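Local coordinates for adhesion G-protein coupled receptor G6 (Danio rerio, PDB 6V55), which is an adhesion G-protein coupled receptor linked to myelination, whose large multidomain extracellular region binds calcium and probably takes part in cell adhesion, at residues V113-P125 against D298-Q312. Residues are numbered along the deposited sequence; the frame is centred on the assembly and turned at random.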
ATOM      1  N   VAL A 113      17.186   8.879  -5.403  1.00 44.84           N
ATOM      2  CA  VAL A 113      17.652  10.257  -5.363  1.00 42.90           C
ATOM      3  C   VAL A 113      18.827  10.318  -4.401  1.00 46.54           C
ATOM      4  O   VAL A 113      18.729   9.822  -3.270  1.00 44.91           O
ATOM      5  CB  VAL A 113      16.528  11.222  -4.930  1.00 37.73           C
ATOM      6  CG1 VAL A 113      17.071  12.649  -4.691  1.00 37.91           C
ATOM      7  CG2 VAL A 113      15.406  11.235  -5.963  1.00 30.12           C
ATOM      8  N   ALA A 114      19.944  10.888  -4.861  1.00 49.33           N
ATOM      9  CA  ALA A 114      21.087  11.095  -3.983  1.00 46.66           C
ATOM     10  C   ALA A 114      20.769  12.176  -2.965  1.00 42.81           C
ATOM     11  O   ALA A 114      20.058  13.138  -3.272  1.00 39.50           O
ATOM     12  CB  ALA A 114      22.324  11.461  -4.801  1.00 45.73           C
ATOM     13  N   VAL A 115      21.234  11.964  -1.727  1.00 46.52           N
ATOM     14  CA  VAL A 115      21.201  13.022  -0.727  1.00 55.13           C
ATOM     15  C   VAL A 115      22.071  14.170  -1.239  1.00 56.33           C
ATOM     16  O   VAL A 115      23.126  13.940  -1.855  1.00 55.78           O
ATOM     17  CB  VAL A 115      21.645  12.467   0.644  1.00 59.63           C
ATOM     18  CG1 VAL A 115      22.911  11.665   0.525  1.00 62.01           C
ATOM     19  CG2 VAL A 115      21.846  13.559   1.693  1.00 62.10           C
ATOM     20  N   THR A 116      21.548  15.399  -1.124  1.00 53.36           N
ATOM     21  CA  THR A 116      22.237  16.616  -1.536  1.00 48.22           C
ATOM     22  C   THR A 116      23.590  16.775  -0.824  1.00 49.48           C
ATOM     23  O   THR A 116      23.836  16.242   0.274  1.00 45.56           O
ATOM     24  CB  THR A 116      21.382  17.861  -1.245  1.00 43.22           C
ATOM     25  OG1 THR A 116      21.215  18.020   0.173  1.00 44.47           O
ATOM     26  CG2 THR A 116      20.023  17.765  -1.875  1.00 39.42           C
ATOM     27  N   LEU A 117      24.488  17.494  -1.504  1.00 50.51           N
ATOM     28  CA  LEU A 117      25.779  17.820  -0.930  1.00 42.50           C
ATOM     29  C   LEU A 117      25.665  18.754   0.265  1.00 38.95           C
ATOM     30  O   LEU A 117      26.514  18.683   1.161  1.00 42.27           O
ATOM     31  CB  LEU A 117      26.670  18.428  -2.005  1.00 41.31           C
ATOM     32  CG  LEU A 117      28.184  18.251  -1.872  1.00 41.78           C
ATOM     33  CD1 LEU A 117      28.561  16.890  -1.291  1.00 37.00           C
ATOM     34  CD2 LEU A 117      28.938  18.483  -3.200  1.00 41.67           C
ATOM     35  N   ARG A 118      24.595  19.556   0.346  1.00 35.30           N
ATOM     36  CA  ARG A 118      24.381  20.451   1.477  1.00 43.77           C
ATOM     37  C   ARG A 118      23.842  19.761   2.729  1.00 49.22           C
ATOM     38  O   ARG A 118      23.575  20.447   3.724  1.00 52.36           O
ATOM     39  CB  ARG A 118      23.443  21.580   1.067  1.00 46.81           C
ATOM     40  CG  ARG A 118      24.153  22.699   0.346  1.00 44.61           C
ATOM     41  CD  ARG A 118      23.228  23.875   0.174  1.00 46.50           C
ATOM     42  NE  ARG A 118      23.082  24.208  -1.236  1.00 51.42           N
ATOM     43  CZ  ARG A 118      23.838  25.089  -1.880  1.00 54.29           C
ATOM     44  NH1 ARG A 118      24.801  25.748  -1.244  1.00 53.03           N
ATOM     45  NH2 ARG A 118      23.621  25.313  -3.166  1.00 57.76           N
ATOM     46  N   ASN A 119      23.648  18.445   2.699  1.00 50.08           N
ATOM     47  CA  ASN A 119      23.436  17.641   3.893  1.00 47.83           C
ATOM     48  C   ASN A 119      24.667  16.828   4.231  1.00 51.14           C
ATOM     49  O   ASN A 119      24.564  15.841   4.961  1.00 58.46           O
ATOM     50  CB  ASN A 119      22.237  16.698   3.714  1.00 43.16           C
ATOM     51  CG  ASN A 119      20.909  17.413   3.859  1.00 40.66           C
ATOM     52  OD1 ASN A 119      20.647  18.067   4.885  1.00 44.00           O
ATOM     53  ND2 ASN A 119      20.064  17.311   2.829  1.00 30.92           N
ATOM     54  N   GLN A 120      25.823  17.177   3.672  1.00 48.60           N
ATOM     55  CA  GLN A 120      27.037  16.394   3.861  1.00 48.54           C
ATOM     56  C   GLN A 120      28.231  17.301   4.139  1.00 46.07           C
ATOM     57  O   GLN A 120      28.349  18.389   3.573  1.00 46.54           O
ATOM     58  CB  GLN A 120      27.331  15.510   2.626  1.00 48.24           C
ATOM     59  CG  GLN A 120      26.337  14.384   2.381  1.00 49.52           C
ATOM     60  CD  GLN A 120      26.454  13.810   1.005  1.00 55.02           C
ATOM     61  OE1 GLN A 120      26.533  14.552   0.031  1.00 57.82           O
ATOM     62  NE2 GLN A 120      26.451  12.481   0.902  1.00 55.91           N
ATOM     63  N   LYS A 121      29.115  16.842   5.009  1.00 42.43           N
ATOM     64  CA  LYS A 121      30.414  17.451   5.253  1.00 43.48           C
ATOM     65  C   LYS A 121      31.453  16.533   4.617  1.00 41.06           C
ATOM     66  O   LYS A 121      31.148  15.391   4.263  1.00 37.48           O
ATOM     67  CB  LYS A 121      30.648  17.640   6.764  1.00 47.30           C
ATOM     68  CG  LYS A 121      29.924  18.883   7.379  1.00 51.14           C
ATOM     69  CD  LYS A 121      28.427  18.640   7.735  1.00 49.76           C
ATOM     70  CE  LYS A 121      27.684  19.898   8.237  1.00 46.35           C
ATOM     71  NZ  LYS A 121      26.198  19.793   8.040  1.00 42.09           N
ATOM     72  N   VAL A 122      32.670  17.034   4.398  1.00 41.08           N
ATOM     73  CA  VAL A 122      33.645  16.307   3.577  1.00 43.27           C
ATOM     74  C   VAL A 122      34.990  16.245   4.290  1.00 45.96           C
ATOM     75  O   VAL A 122      35.570  17.285   4.619  1.00 44.52           O
ATOM     76  CB  VAL A 122      33.799  16.928   2.171  1.00 44.02           C
ATOM     77  CG1 VAL A 122      34.998  16.365   1.451  1.00 43.02           C
ATOM     78  CG2 VAL A 122      32.573  16.630   1.309  1.00 40.55           C
ATOM     79  N   THR A 123      35.499  15.028   4.505  1.00 51.40           N
ATOM     80  CA  THR A 123      36.835  14.850   5.074  1.00 58.03           C
ATOM     81  C   THR A 123      37.909  15.069   4.003  1.00 59.50           C
ATOM     82  O   THR A 123      37.875  14.426   2.950  1.00 61.33           O
ATOM     83  CB  THR A 123      36.950  13.454   5.692  1.00 55.67           C
ATOM     84  OG1 THR A 123      36.000  13.323   6.760  1.00 54.97           O
ATOM     85  CG2 THR A 123      38.364  13.202   6.232  1.00 55.53           C
ATOM     86  N   MET A 124      38.864  15.975   4.265  1.00 58.74           N
ATOM     87  CA  MET A 124      39.856  16.172   3.205  1.00 66.25           C
ATOM     88  C   MET A 124      41.037  15.225   3.403  1.00 71.96           C
ATOM     89  O   MET A 124      41.401  14.934   4.548  1.00 71.65           O
ATOM     90  CB  MET A 124      40.346  17.621   3.177  1.00 74.24           C
ATOM     91  CG  MET A 124      40.638  18.253   4.511  1.00 80.78           C
ATOM     92  SD  MET A 124      40.094  19.950   4.393  1.00 84.72           S
ATOM     93  CE  MET A 124      38.377  19.513   4.399  1.00 82.23           C
ATOM     94  N   PRO A 125      41.668  14.711   2.337  1.00 81.51           N
ATOM     95  CA  PRO A 125      42.555  13.555   2.501  1.00 87.13           C
ATOM     96  C   PRO A 125      43.929  13.943   3.028  1.00 87.32           C
ATOM     97  O   PRO A 125      44.328  15.106   3.045  1.00 86.51           O
ATOM     98  CB  PRO A 125      42.662  12.987   1.084  1.00 86.83           C
ATOM     99  CG  PRO A 125      42.595  14.182   0.227  1.00 82.74           C
ATOM    100  CD  PRO A 125      41.614  15.111   0.910  1.00 81.03           C
ATOM    101  N   ASP A 298      29.227  25.337  -7.144  1.00 38.84           N
ATOM    102  CA  ASP A 298      28.251  25.266  -6.066  1.00 38.53           C
ATOM    103  C   ASP A 298      28.396  23.932  -5.342  1.00 28.90           C
ATOM    104  O   ASP A 298      28.916  22.959  -5.898  1.00 27.49           O
ATOM    105  CB  ASP A 298      26.823  25.439  -6.615  1.00 43.38           C
ATOM    106  CG  ASP A 298      25.789  25.663  -5.528  1.00 47.88           C
ATOM    107  OD1 ASP A 298      26.056  26.419  -4.574  1.00 49.92           O
ATOM    108  OD2 ASP A 298      24.697  25.062  -5.626  1.00 53.13           O
ATOM    109  N   TRP A 299      27.958  23.908  -4.085  1.00 31.32           N
ATOM    110  CA  TRP A 299      27.965  22.704  -3.264  1.00 37.01           C
ATOM    111  C   TRP A 299      26.783  21.829  -3.624  1.00 42.89           C
ATOM    112  O   TRP A 299      25.702  21.913  -3.029  1.00 47.03           O
ATOM    113  CB  TRP A 299      27.935  23.064  -1.787  1.00 35.61           C
ATOM    114  CG  TRP A 299      28.443  22.000  -0.855  1.00 36.11           C
ATOM    115  CD1 TRP A 299      27.746  21.433   0.168  1.00 34.00           C
ATOM    116  CD2 TRP A 299      29.784  21.470  -0.764  1.00 35.68           C
ATOM    117  NE1 TRP A 299      28.542  20.550   0.853  1.00 32.46           N
ATOM    118  CE2 TRP A 299      29.795  20.553   0.304  1.00 32.11           C
ATOM    119  CE3 TRP A 299      30.959  21.650  -1.507  1.00 39.44           C
ATOM    120  CZ2 TRP A 299      30.925  19.816   0.647  1.00 34.22           C
ATOM    121  CZ3 TRP A 299      32.095  20.924  -1.152  1.00 38.94           C
ATOM    122  CH2 TRP A 299      32.063  20.015  -0.088  1.00 37.98           C
ATOM    123  N   ASP A 300      27.020  20.962  -4.589  1.00 41.87           N
ATOM    124  CA  ASP A 300      25.998  20.267  -5.338  1.00 43.06           C
ATOM    125  C   ASP A 300      26.768  19.221  -6.118  1.00 43.93           C
ATOM    126  O   ASP A 300      27.841  19.525  -6.652  1.00 45.46           O
ATOM    127  CB  ASP A 300      25.242  21.235  -6.254  1.00 48.35           C
ATOM    128  CG  ASP A 300      23.986  20.642  -6.829  1.00 55.18           C
ATOM    129  OD1 ASP A 300      24.079  19.700  -7.659  1.00 57.45           O
ATOM    130  OD2 ASP A 300      22.901  21.140  -6.456  1.00 56.68           O
ATOM    131  N   HIS A 301      26.234  17.996  -6.149  1.00 40.06           N
ATOM    132  CA  HIS A 301      27.004  16.841  -6.587  1.00 35.17           C
ATOM    133  C   HIS A 301      27.369  16.883  -8.063  1.00 30.87           C
ATOM    134  O   HIS A 301      28.419  16.342  -8.430  1.00 33.42           O
ATOM    135  CB  HIS A 301      26.227  15.570  -6.316  1.00 39.14           C
ATOM    136  CG  HIS A 301      26.247  15.151  -4.890  1.00 41.23           C
ATOM    137  ND1 HIS A 301      27.306  14.460  -4.337  1.00 41.55           N
ATOM    138  CD2 HIS A 301      25.331  15.302  -3.904  1.00 40.98           C
ATOM    139  CE1 HIS A 301      27.044  14.212  -3.067  1.00 41.04           C
ATOM    140  NE2 HIS A 301      25.853  14.712  -2.778  1.00 41.34           N
ATOM    141  N   SER A 302      26.570  17.578  -8.889  1.00 25.54           N
ATOM    142  CA  SER A 302      26.868  17.725 -10.311  1.00 30.62           C
ATOM    143  C   SER A 302      28.133  18.552 -10.587  1.00 38.67           C
ATOM    144  O   SER A 302      28.686  18.451 -11.690  1.00 40.16           O
ATOM    145  CB  SER A 302      25.671  18.363 -11.026  1.00 30.57           C
ATOM    146  OG  SER A 302      25.274  19.579 -10.403  1.00 31.42           O
ATOM    147  N   TYR A 303      28.609  19.343  -9.606  1.00 39.55           N
ATOM    148  CA  TYR A 303      29.799  20.185  -9.729  1.00 35.74           C
ATOM    149  C   TYR A 303      31.099  19.498  -9.303  1.00 32.50           C
ATOM    150  O   TYR A 303      32.173  20.050  -9.563  1.00 28.62           O
ATOM    151  CB  TYR A 303      29.638  21.456  -8.880  1.00 27.64           C
ATOM    152  CG  TYR A 303      28.604  22.471  -9.351  1.00 28.57           C
ATOM    153  CD1 TYR A 303      27.260  22.327  -9.040  1.00 28.92           C
ATOM    154  CD2 TYR A 303      28.986  23.601 -10.070  1.00 31.96           C
ATOM    155  CE1 TYR A 303      26.314  23.268  -9.456  1.00 26.46           C
ATOM    156  CE2 TYR A 303      28.049  24.547 -10.497  1.00 29.69           C
ATOM    157  CZ  TYR A 303      26.720  24.370 -10.178  1.00 26.90           C
ATOM    158  OH  TYR A 303      25.814  25.317 -10.584  1.00 30.03           O
ATOM    159  N   TRP A 304      31.036  18.324  -8.657  1.00 34.44           N
ATOM    160  CA  TRP A 304      32.181  17.743  -7.953  1.00 34.58           C
ATOM    161  C   TRP A 304      32.366  16.265  -8.292  1.00 37.08           C
ATOM    162  O   TRP A 304      31.437  15.579  -8.726  1.00 39.59           O
ATOM    163  CB  TRP A 304      32.020  17.864  -6.422  1.00 34.20           C
ATOM    164  CG  TRP A 304      32.000  19.267  -5.883  1.00 33.48           C
ATOM    165  CD1 TRP A 304      30.908  20.083  -5.723  1.00 33.71           C
ATOM    166  CD2 TRP A 304      33.126  20.017  -5.424  1.00 30.06           C
ATOM    167  NE1 TRP A 304      31.291  21.302  -5.201  1.00 29.82           N
ATOM    168  CE2 TRP A 304      32.648  21.283  -5.004  1.00 30.08           C
ATOM    169  CE3 TRP A 304      34.493  19.743  -5.330  1.00 29.62           C
ATOM    170  CZ2 TRP A 304      33.491  22.263  -4.492  1.00 30.32           C
ATOM    171  CZ3 TRP A 304      35.333  20.722  -4.836  1.00 30.71           C
ATOM    172  CH2 TRP A 304      34.830  21.971  -4.425  1.00 31.51           C
ATOM    173  N   THR A 305      33.589  15.770  -8.073  1.00 38.84           N
ATOM    174  CA  THR A 305      33.854  14.335  -7.926  1.00 41.30           C
ATOM    175  C   THR A 305      34.387  14.129  -6.515  1.00 48.63           C
ATOM    176  O   THR A 305      35.587  14.283  -6.260  1.00 50.23           O
ATOM    177  CB  THR A 305      34.852  13.795  -8.946  1.00 37.12           C
ATOM    178  OG1 THR A 305      36.165  14.297  -8.659  1.00 44.40           O
ATOM    179  CG2 THR A 305      34.451  14.196 -10.325  1.00 28.83           C
ATOM    180  N   ILE A 306      33.489  13.787  -5.605  1.00 50.96           N
ATOM    181  CA  ILE A 306      33.828  13.444  -4.233  1.00 48.55           C
ATOM    182  C   ILE A 306      33.283  12.045  -3.983  1.00 55.42           C
ATOM    183  O   ILE A 306      32.079  11.814  -4.146  1.00 56.11           O
ATOM    184  CB  ILE A 306      33.239  14.442  -3.224  1.00 43.21           C
ATOM    185  CG1 ILE A 306      33.799  15.843  -3.463  1.00 42.27           C
ATOM    186  CG2 ILE A 306      33.526  13.988  -1.802  1.00 43.68           C
ATOM    187  CD1 ILE A 306      32.929  16.924  -2.872  1.00 40.89           C
ATOM    188  N   PRO A 307      34.122  11.080  -3.611  1.00 59.96           N
ATOM    189  CA  PRO A 307      33.624   9.725  -3.332  1.00 61.26           C
ATOM    190  C   PRO A 307      32.793   9.666  -2.052  1.00 59.85           C
ATOM    191  O   PRO A 307      32.777  10.589  -1.228  1.00 53.17           O
ATOM    192  CB  PRO A 307      34.909   8.893  -3.213  1.00 61.93           C
ATOM    193  CG  PRO A 307      35.980   9.719  -3.894  1.00 62.26           C
ATOM    194  CD  PRO A 307      35.596  11.140  -3.630  1.00 61.22           C
ATOM    195  N   GLY A 308      32.064   8.547  -1.915  1.00 60.80           N
ATOM    196  CA  GLY A 308      31.242   8.295  -0.737  1.00 56.98           C
ATOM    197  C   GLY A 308      32.033   8.078   0.541  1.00 54.09           C
ATOM    198  O   GLY A 308      31.503   8.325   1.633  1.00 51.21           O
ATOM    199  N   SER A 309      33.312   7.682   0.420  1.00 53.92           N
ATOM    200  CA  SER A 309      34.208   7.502   1.560  1.00 56.71           C
ATOM    201  C   SER A 309      34.537   8.810   2.275  1.00 63.72           C
ATOM    202  O   SER A 309      35.041   8.766   3.403  1.00 66.84           O
ATOM    203  CB  SER A 309      35.519   6.856   1.102  1.00 55.94           C
ATOM    204  OG  SER A 309      35.294   5.909   0.073  1.00 56.73           O
ATOM    205  N   SER A 310      34.294   9.965   1.648  1.00 64.39           N
ATOM    206  CA  SER A 310      34.539  11.260   2.270  1.00 62.41           C
ATOM    207  C   SER A 310      33.263  12.104   2.346  1.00 62.03           C
ATOM    208  O   SER A 310      33.313  13.323   2.179  1.00 64.54           O
ATOM    209  CB  SER A 310      35.629  12.027   1.520  1.00 58.21           C
ATOM    210  OG  SER A 310      36.645  11.158   1.044  1.00 54.25           O
ATOM    211  N   THR A 311      32.090  11.493   2.575  1.00 58.18           N
ATOM    212  CA  THR A 311      30.873  12.250   2.882  1.00 58.29           C
ATOM    213  C   THR A 311      30.243  11.742   4.172  1.00 56.95           C
ATOM    214  O   THR A 311      29.978  10.544   4.302  1.00 61.72           O
ATOM    215  CB  THR A 311      29.809  12.183   1.764  1.00 61.86           C
ATOM    216  OG1 THR A 311      29.183  10.885   1.754  1.00 67.12           O
ATOM    217  CG2 THR A 311      30.372  12.536   0.382  1.00 58.89           C
ATOM    218  N   GLN A 312      29.964  12.660   5.103  1.00 55.38           N
ATOM    219  CA  GLN A 312      29.280  12.388   6.360  1.00 55.83           C
ATOM    220  C   GLN A 312      27.903  13.063   6.360  1.00 57.57           C
ATOM    221  O   GLN A 312      27.393  13.458   5.321  1.00 58.37           O
ATOM    222  CB  GLN A 312      30.146  12.848   7.529  1.00 58.10           C
ATOM    223  CG  GLN A 312      31.129  11.808   8.011  1.00 63.17           C
ATOM    224  CD  GLN A 312      31.677  12.148   9.384  1.00 71.30           C
ATOM    225  OE1 GLN A 312      32.800  11.770   9.728  1.00 76.42           O
ATOM    226  NE2 GLN A 312      30.892  12.884  10.173  1.00 71.79           N
TER
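Leu-117 lies between the side chains of Trp-299 and His-301, and its branch carbon and two methyls each meet a different ring. CG sits 3.5 Å from the centroid of the five-membered ring of Trp-299 and only 9° off the ring normal, a CH-pi contact squarely over that face. CD1 lies over one face of the His-301 imidazole, farther from the ring normal, while CD2 reaches CD1 of Trp-304 at 3.6 Å. With CG anti to the backbone N (chi1 -152°), the branch point is set over the indole and the two methyls point on to the imidazole and Trp-304. The Trp-299 indole has further partners: CG2 of Val-122 lies 3.6 Å from its CZ2, and its NE1 gives a weak hydrogen bond to O of Gln-120, which sits at the ring edge. Tyr-271 meets the indole with ring planes nearly perpendicular, which ties the indole to strand 268-276.

The 113-125 segment runs from the last strand of the CUB domain, 105-114, to 122-123, the edge strand of a pentraxin-family sheet; 298-312 belongs to the far end of that second domain's sequence. The contact therefore appears to bring together the two ends of the pentraxin-like domain, close to where the chain leaves the CUB sheet. Arg-118 pairs with Asp-298 in a salt bridge, NH2 lying 2.7 Å from OD2, with guanidinium and carboxylate planes 47° apart. OD1 of the same aspartate also accepts from the backbone N of Gly-294, which would help fix the carboxylate. Trp-299 O stands over the centre of the guanidinium face. Farther along, N of Gln-312 donates to O of Lys-121 at 3.1 Å, and CA-H...O contacts accompany this bond, among them Val-122 CA to Ser-310 O at 3.3 Å.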